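Local coordinates for extracellular solute-binding protein family 1 (Pseudothermotoga lettingae, PDB 5CI5) that binds alpha-D-tagatopyranose and probably delivers such sugars to an ABC transporter as its extracellular solute-binding protein, at residues G30-A34 with L59-D63; A82-L86 with P133-D137. One frame throughout, in Å; residues are numbered along the deposited sequence.

Overall arrangement
Contact 1 (30-34 with 59-63) and contact 2 (82-86 with 133-137) have centres about 11 Å apart and follow one another along the chain, the first closing before the second opens. Both reach the same mixed sheet, in which strand 25-30 runs between the parallel strands 55-60 and 81-85; strand 298-304 lies between 81-85 and 128-138. Helix 62-75 leads from contact 1 to contact 2. They pack directly, Val33 CG1 lying 3.8 Å from Phe83 CE2, and both touch the bound tagatose. Gln32 and Phe62 from contact 1 and Asp85, Tyr135 and Asp137 from contact 2 supply five of the pocket's thirteen residues, all on strands or in the segments that directly follow them.

Contact 1 of 2, residues G30-A34 with L59-D63; sequences GGQVA and LFGFD. With T6T (alpha-D-tagatopyranose), chain C.
Gly30 lies beside Phe60 in a parallel bridge, their CA atoms 4.5 Å apart, and its CA makes a CA-H...O contact with Phe60 O. That carbonyl also takes the hydrogen bond from Gly31 N (3.0 Å, 145° at the hydrogen). Gly31, at positive phi, breaks the strand line; its CA meets the ring edge of Phe62 near the ring plane and sits 3.9 Å from Phe62 CB. Phe62, its chi1 at 180° carrying the ring away from the backbone N, reaches the sugar, CZ 3.8 Å from tagatose C6. The neighbouring parallel strands 25-30 and 55-60 thus end together, each passing into a helical segment, and the sugar lies beyond their ends, as in the pockets of periplasmic-type solute-binding proteins. Gln32 bends at chi2 (94°), which brings its amide back toward the ligand: OE1 accepts a hydrogen bond from tagatose O2 at 2.6 Å, and NE2 is held by Asp248. Without this amide, as with an alanine here, tagatose O2 would probably lose its acceptor and Asp248 its NE2 partner. Ala34, in the 3-10 turn, directs CB at Phe60 O (3.7 Å) and at Leu59 CB, while Leu59 CD1 touches Ala34 O.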
ATOM      1  N   GLY A  30       4.392   0.947  11.736  1.00 10.27           N
ATOM      2  CA  GLY A  30       4.247  -0.301  11.029  1.00 11.51           C
ATOM      3  C   GLY A  30       4.242  -0.165   9.524  1.00 10.29           C
ATOM      4  O   GLY A  30       3.903   0.879   8.973  1.00 12.57           O
ATOM      5  N   GLY A  31       4.640  -1.245   8.866  1.00 11.25           N
ATOM      6  CA  GLY A  31       4.638  -1.302   7.424  1.00  8.65           C
ATOM      7  C   GLY A  31       6.027  -1.100   6.891  1.00 10.29           C
ATOM      8  O   GLY A  31       7.006  -1.027   7.644  1.00 12.39           O
ATOM      9  N   GLN A  32       6.135  -0.991   5.575  1.00  8.65           N
ATOM     10  CA  GLN A  32       7.441  -0.905   4.950  1.00 10.64           C
ATOM     11  C   GLN A  32       8.250   0.324   5.397  1.00 13.81           C
ATOM     12  O   GLN A  32       9.467   0.253   5.427  1.00 12.08           O
ATOM     13  CB  GLN A  32       7.283  -0.912   3.433  1.00  9.33           C
ATOM     14  CG  GLN A  32       6.614  -2.133   2.885  1.00  9.59           C
ATOM     15  CD  GLN A  32       5.121  -1.990   2.688  1.00  8.03           C
ATOM     16  OE1 GLN A  32       4.422  -1.208   3.364  1.00  9.26           O
ATOM     17  NE2 GLN A  32       4.600  -2.768   1.744  1.00 14.62           N
ATOM     18  N   VAL A  33       7.586   1.416   5.776  1.00 10.76           N
ATOM     19  CA  VAL A  33       8.289   2.640   6.141  1.00 10.20           C
ATOM     20  C   VAL A  33       9.008   2.480   7.487  1.00 11.96           C
ATOM     21  O   VAL A  33       9.875   3.266   7.838  1.00 11.86           O
ATOM     22  CB  VAL A  33       7.304   3.859   6.160  1.00 11.54           C
ATOM     23  CG1 VAL A  33       6.591   3.988   7.479  1.00 12.25           C
ATOM     24  CG2 VAL A  33       8.029   5.151   5.853  1.00 15.83           C
ATOM     25  N   ALA A  34       8.666   1.442   8.234  1.00 10.35           N
ATOM     26  CA  ALA A  34       9.335   1.192   9.506  1.00 12.43           C
ATOM     27  C   ALA A  34      10.784   0.750   9.291  1.00 14.20           C
ATOM     28  O   ALA A  34      11.561   0.733  10.235  1.00 17.93           O
ATOM     29  CB  ALA A  34       8.561   0.149  10.324  1.00 15.46           C
ATOM     30  N   LEU A  59       8.824  -0.633  16.188  1.00 12.24           N
ATOM     31  CA  LEU A  59       8.744  -0.764  14.731  1.00 11.29           C
ATOM     32  C   LEU A  59       8.268  -2.152  14.367  1.00 14.69           C
ATOM     33  O   LEU A  59       8.702  -3.142  14.958  1.00 15.57           O
ATOM     34  CB  LEU A  59      10.118  -0.512  14.088  1.00 11.09           C
ATOM     35  CG  LEU A  59      10.785   0.814  14.466  1.00 14.25           C
ATOM     36  CD1 LEU A  59      12.210   0.940  13.884  1.00 19.30           C
ATOM     37  CD2 LEU A  59       9.929   1.965  14.028  1.00 15.29           C
ATOM     38  N   PHE A  60       7.404  -2.228  13.361  1.00 10.17           N
ATOM     39  CA  PHE A  60       6.791  -3.488  12.956  1.00 13.74           C
ATOM     40  C   PHE A  60       6.865  -3.687  11.450  1.00 11.06           C
ATOM     41  O   PHE A  60       6.443  -2.814  10.693  1.00 11.28           O
ATOM     42  CB  PHE A  60       5.310  -3.544  13.334  1.00 13.82           C
ATOM     43  CG  PHE A  60       5.028  -3.461  14.800  1.00 11.28           C
ATOM     44  CD1 PHE A  60       5.032  -2.247  15.438  1.00 10.45           C
ATOM     45  CD2 PHE A  60       4.708  -4.601  15.532  1.00 22.29           C
ATOM     46  CE1 PHE A  60       4.720  -2.148  16.768  1.00 12.99           C
ATOM     47  CE2 PHE A  60       4.401  -4.509  16.875  1.00 23.44           C
ATOM     48  CZ  PHE A  60       4.426  -3.280  17.501  1.00 17.58           C
ATOM     49  N   GLY A  61       7.301  -4.867  11.020  1.00 13.45           N
ATOM     50  CA  GLY A  61       7.189  -5.232   9.616  1.00 12.13           C
ATOM     51  C   GLY A  61       5.741  -5.356   9.157  1.00 10.39           C
ATOM     52  O   GLY A  61       4.831  -5.639   9.935  1.00 11.51           O
ATOM     53  N   PHE A  62       5.514  -5.162   7.871  1.00  8.75           N
ATOM     54  CA  PHE A  62       4.159  -5.154   7.368  1.00  7.17           C
ATOM     55  C   PHE A  62       3.412  -6.450   7.542  1.00 10.56           C
ATOM     56  O   PHE A  62       2.256  -6.438   7.912  1.00 11.43           O
ATOM     57  CB  PHE A  62       4.122  -4.807   5.869  1.00  8.12           C
ATOM     58  CG  PHE A  62       2.726  -4.792   5.289  1.00  9.38           C
ATOM     59  CD1 PHE A  62       1.820  -3.811   5.662  1.00  9.29           C
ATOM     60  CD2 PHE A  62       2.319  -5.762   4.409  1.00 11.33           C
ATOM     61  CE1 PHE A  62       0.537  -3.790   5.153  1.00  9.45           C
ATOM     62  CE2 PHE A  62       1.023  -5.751   3.889  1.00 13.49           C
ATOM     63  CZ  PHE A  62       0.133  -4.770   4.264  1.00 11.37           C
ATOM     64  N   ASP A  63       4.060  -7.572   7.283  1.00  9.71           N
ATOM     65  CA  ASP A  63       3.315  -8.796   7.011  1.00 11.54           C
ATOM     66  C   ASP A  63       2.577  -9.324   8.251  1.00 16.04           C
ATOM     67  O   ASP A  63       1.591 -10.050   8.109  1.00 17.30           O
ATOM     68  CB  ASP A  63       4.241  -9.876   6.462  1.00 11.99           C
ATOM     69  CG  ASP A  63       4.753  -9.570   5.057  1.00 12.25           C
ATOM     70  OD1 ASP A  63       4.452  -8.500   4.504  1.00 12.81           O
ATOM     71  OD2 ASP A  63       5.472 -10.427   4.493  1.00 14.05           O
TER
HETATM   72  O3  T6T C 501       0.046   1.126   0.200  1.00  7.87           O
HETATM   73  C3  T6T C 501       0.412   0.874   1.553  1.00  7.35           C
HETATM   74  C4  T6T C 501      -0.731   0.128   2.239  1.00  6.93           C
HETATM   75  O4  T6T C 501      -1.955   0.859   2.084  1.00  7.46           O
HETATM   76  C5  T6T C 501      -0.837  -1.246   1.613  1.00  6.51           C
HETATM   77  O5  T6T C 501      -1.889  -1.991   2.228  1.00  8.17           O
HETATM   78  C6  T6T C 501       0.494  -1.982   1.725  1.00  6.41           C
HETATM   79  O6  T6T C 501       1.501  -1.226   1.054  1.00  8.35           O
HETATM   80  C2  T6T C 501       1.684   0.088   1.590  1.00  5.91           C
HETATM   81  O2  T6T C 501       2.145  -0.012   2.942  1.00  7.34           O
HETATM   82  C1  T6T C 501       2.788   0.766   0.749  1.00  8.87           C
HETATM   83  O1  T6T C 501       3.031   2.077   1.105  1.00  8.76           O

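Contact 2 of 2, residues A82-L86 with P133-D137; sequences AFADL and PWYTD. With T6T (alpha-D-tagatopyranose), chain C.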
ATOM      1  N   ALA A  82      -0.663   4.936  16.921  1.00  8.01           N
ATOM      2  CA  ALA A  82      -0.356   3.754  16.099  1.00  6.57           C
ATOM      3  C   ALA A  82      -0.567   4.043  14.638  1.00  8.64           C
ATOM      4  O   ALA A  82      -1.517   4.710  14.268  1.00  8.67           O
ATOM      5  CB  ALA A  82      -1.236   2.543  16.479  1.00  9.55           C
ATOM      6  N   PHE A  83       0.334   3.518  13.820  1.00  7.60           N
ATOM      7  CA  PHE A  83       0.114   3.422  12.395  1.00  8.05           C
ATOM      8  C   PHE A  83      -1.066   2.491  12.115  1.00  7.53           C
ATOM      9  O   PHE A  83      -1.175   1.432  12.716  1.00 11.09           O
ATOM     10  CB  PHE A  83       1.370   2.895  11.710  1.00  7.62           C
ATOM     11  CG  PHE A  83       2.276   3.978  11.183  1.00  9.39           C
ATOM     12  CD1 PHE A  83       2.771   4.979  12.014  1.00 10.32           C
ATOM     13  CD2 PHE A  83       2.643   3.982   9.837  1.00  9.12           C
ATOM     14  CE1 PHE A  83       3.588   5.977  11.506  1.00 12.76           C
ATOM     15  CE2 PHE A  83       3.447   4.972   9.331  1.00 10.21           C
ATOM     16  CZ  PHE A  83       3.924   5.972  10.160  1.00 12.26           C
ATOM     17  N   ALA A  84      -1.912   2.886  11.174  1.00  5.93           N
ATOM     18  CA  ALA A  84      -3.019   2.042  10.721  1.00  7.15           C
ATOM     19  C   ALA A  84      -3.155   2.238   9.214  1.00  5.71           C
ATOM     20  O   ALA A  84      -3.132   3.371   8.706  1.00  8.74           O
ATOM     21  CB  ALA A  84      -4.319   2.371  11.437  1.00  9.04           C
ATOM     22  N   ASP A  85      -3.270   1.137   8.499  1.00  6.02           N
ATOM     23  CA  ASP A  85      -3.372   1.144   7.026  1.00  5.32           C
ATOM     24  C   ASP A  85      -4.621   1.903   6.555  1.00  5.29           C
ATOM     25  O   ASP A  85      -5.713   1.712   7.062  1.00  7.70           O
ATOM     26  CB  ASP A  85      -3.366  -0.312   6.542  1.00  6.80           C
ATOM     27  CG  ASP A  85      -2.974  -0.464   5.109  1.00  9.49           C
ATOM     28  OD1 ASP A  85      -3.373   0.372   4.255  1.00  6.94           O
ATOM     29  OD2 ASP A  85      -2.253  -1.453   4.826  1.00  7.26           O
ATOM     30  N   LEU A  86      -4.442   2.783   5.571  1.00  5.94           N
ATOM     31  CA  LEU A  86      -5.579   3.446   4.951  1.00  6.00           C
ATOM     32  C   LEU A  86      -6.520   2.456   4.261  1.00  6.65           C
ATOM     33  O   LEU A  86      -7.679   2.786   3.969  1.00  8.09           O
ATOM     34  CB  LEU A  86      -5.089   4.501   3.962  1.00  7.60           C
ATOM     35  CG  LEU A  86      -4.307   5.684   4.553  1.00  6.98           C
ATOM     36  CD1 LEU A  86      -4.063   6.698   3.437  1.00 10.18           C
ATOM     37  CD2 LEU A  86      -5.023   6.335   5.736  1.00  6.59           C
ATOM     38  N   PRO A 133      -4.229  10.825   8.192  1.00  9.58           N
ATOM     39  CA  PRO A 133      -3.332  10.275   7.155  1.00  9.62           C
ATOM     40  C   PRO A 133      -1.947  10.912   7.252  1.00  7.90           C
ATOM     41  O   PRO A 133      -1.847  12.142   7.241  1.00  8.44           O
ATOM     42  CB  PRO A 133      -4.051  10.640   5.845  1.00  6.18           C
ATOM     43  CG  PRO A 133      -5.489  10.690   6.243  1.00  8.63           C
ATOM     44  CD  PRO A 133      -5.464  11.363   7.599  1.00  9.21           C
ATOM     45  N   TRP A 134      -0.914  10.083   7.339  1.00  7.21           N
ATOM     46  CA  TRP A 134       0.466  10.560   7.479  1.00  8.94           C
ATOM     47  C   TRP A 134       1.278  10.419   6.172  1.00  7.59           C
ATOM     48  O   TRP A 134       1.969  11.354   5.774  1.00  8.01           O
ATOM     49  CB  TRP A 134       1.175   9.821   8.620  1.00  8.37           C
ATOM     50  CG  TRP A 134       2.553  10.370   8.827  1.00  5.75           C
ATOM     51  CD1 TRP A 134       2.873  11.550   9.471  1.00  8.61           C
ATOM     52  CD2 TRP A 134       3.790   9.843   8.328  1.00  8.43           C
ATOM     53  NE1 TRP A 134       4.235  11.759   9.423  1.00  9.11           N
ATOM     54  CE2 TRP A 134       4.819  10.733   8.734  1.00  9.72           C
ATOM     55  CE3 TRP A 134       4.140   8.693   7.606  1.00  9.46           C
ATOM     56  CZ2 TRP A 134       6.163  10.526   8.418  1.00 10.31           C
ATOM     57  CZ3 TRP A 134       5.495   8.483   7.296  1.00 11.98           C
ATOM     58  CH2 TRP A 134       6.487   9.395   7.712  1.00 10.16           C
ATOM     59  N   TYR A 135       1.254   9.244   5.534  1.00  7.62           N
ATOM     60  CA  TYR A 135       1.751   9.157   4.163  1.00  5.34           C
ATOM     61  C   TYR A 135       0.756   8.422   3.307  1.00  9.13           C
ATOM     62  O   TYR A 135      -0.108   7.705   3.800  1.00  8.11           O
ATOM     63  CB  TYR A 135       3.139   8.498   4.082  1.00  8.49           C
ATOM     64  CG  TYR A 135       3.264   6.986   3.914  1.00  9.40           C
ATOM     65  CD1 TYR A 135       2.992   6.376   2.697  1.00  8.40           C
ATOM     66  CD2 TYR A 135       3.764   6.193   4.939  1.00  8.62           C
ATOM     67  CE1 TYR A 135       3.183   5.005   2.526  1.00  8.99           C
ATOM     68  CE2 TYR A 135       3.971   4.827   4.778  1.00  8.41           C
ATOM     69  CZ  TYR A 135       3.683   4.247   3.566  1.00  7.94           C
ATOM     70  OH  TYR A 135       3.923   2.887   3.455  1.00  8.51           O
ATOM     71  N   THR A 136       0.849   8.696   2.015  1.00  9.11           N
ATOM     72  CA  THR A 136      -0.024   8.050   1.059  1.00  7.56           C
ATOM     73  C   THR A 136       0.784   7.604  -0.169  1.00  7.12           C
ATOM     74  O   THR A 136       2.023   7.772  -0.233  1.00  7.65           O
ATOM     75  CB  THR A 136      -1.189   8.992   0.676  1.00  7.12           C
ATOM     76  OG1 THR A 136      -2.175   8.276  -0.083  1.00  8.40           O
ATOM     77  CG2 THR A 136      -0.727  10.242  -0.092  1.00  8.74           C
ATOM     78  N   ASP A 137       0.074   6.994  -1.106  1.00  7.57           N
ATOM     79  CA  ASP A 137       0.662   6.435  -2.302  1.00  7.99           C
ATOM     80  C   ASP A 137      -0.442   6.030  -3.266  1.00  8.12           C
ATOM     81  O   ASP A 137      -1.630   6.057  -2.927  1.00  7.88           O
ATOM     82  CB  ASP A 137       1.547   5.214  -1.961  1.00  7.17           C
ATOM     83  CG  ASP A 137       0.756   4.040  -1.329  1.00 12.85           C
ATOM     84  OD1 ASP A 137      -0.251   3.619  -1.929  1.00 11.86           O
ATOM     85  OD2 ASP A 137       1.149   3.545  -0.228  1.00  9.47           O
TER
HETATM   86  O3  T6T C 501       0.046   1.126   0.200  1.00  7.87           O
HETATM   87  C3  T6T C 501       0.412   0.874   1.553  1.00  7.35           C
HETATM   88  C4  T6T C 501      -0.731   0.128   2.239  1.00  6.93           C
HETATM   89  O4  T6T C 501      -1.955   0.859   2.084  1.00  7.46           O
HETATM   90  C5  T6T C 501      -0.837  -1.246   1.613  1.00  6.51           C
HETATM   91  O5  T6T C 501      -1.889  -1.991   2.228  1.00  8.17           O
HETATM   92  C6  T6T C 501       0.494  -1.982   1.725  1.00  6.41           C
HETATM   93  O6  T6T C 501       1.501  -1.226   1.054  1.00  8.35           O
HETATM   94  C2  T6T C 501       1.684   0.088   1.590  1.00  5.91           C
HETATM   95  O2  T6T C 501       2.145  -0.012   2.942  1.00  7.34           O
HETATM   96  C1  T6T C 501       2.788   0.766   0.749  1.00  8.87           C
HETATM   97  O1  T6T C 501       3.031   2.077   1.105  1.00  8.76           O
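Strands 81-85 and 128-138 are not direct neighbours: Leu86 and Pro133 approach to 7.5 Å between CA atoms and Phe83 and Trp134 to 8.7 Å. Strand 298-304 runs between them, antiparallel to both, in the mixed sheet of a type 2 periplasmic-binding fold, and Trp134 and Tyr135 form a classic beta bulge opposite its Trp301. The two segments therefore meet through side chains that span the middle strand. On one side Phe83 and Trp134 pack obliquely, with planes at 57°, and Phe83 CZ comes within 3.7 Å of Trp134 CE3. The indole also meets the rings of Trp40 and Trp328, and that of Trp331 edge-to-face, and its NE1 bonds to Leu322 O. Leu86 points at the far strand: CD2 reaches Pro133 CG at 4.4 Å, and CD1 lies near Tyr135 O and Thr136 OG1, a hydroxyl bonded to Gly299 O. Both segments also hold the bound sugar. Asp85 uses both carboxylate oxygens as a fork, OD1 accepting from tagatose O4 (2.6 Å) and OD2 from O5 (2.7 Å); OD1 is steadied by Gly87 N as well. Tyr135 brings its ring edge and hydroxyl to tagatose O1, OH lying 2.6 Å away. Asp137 offers a single oxygen, OD2, which accepts from both tagatose O1 and O3, each at 2.7 Å.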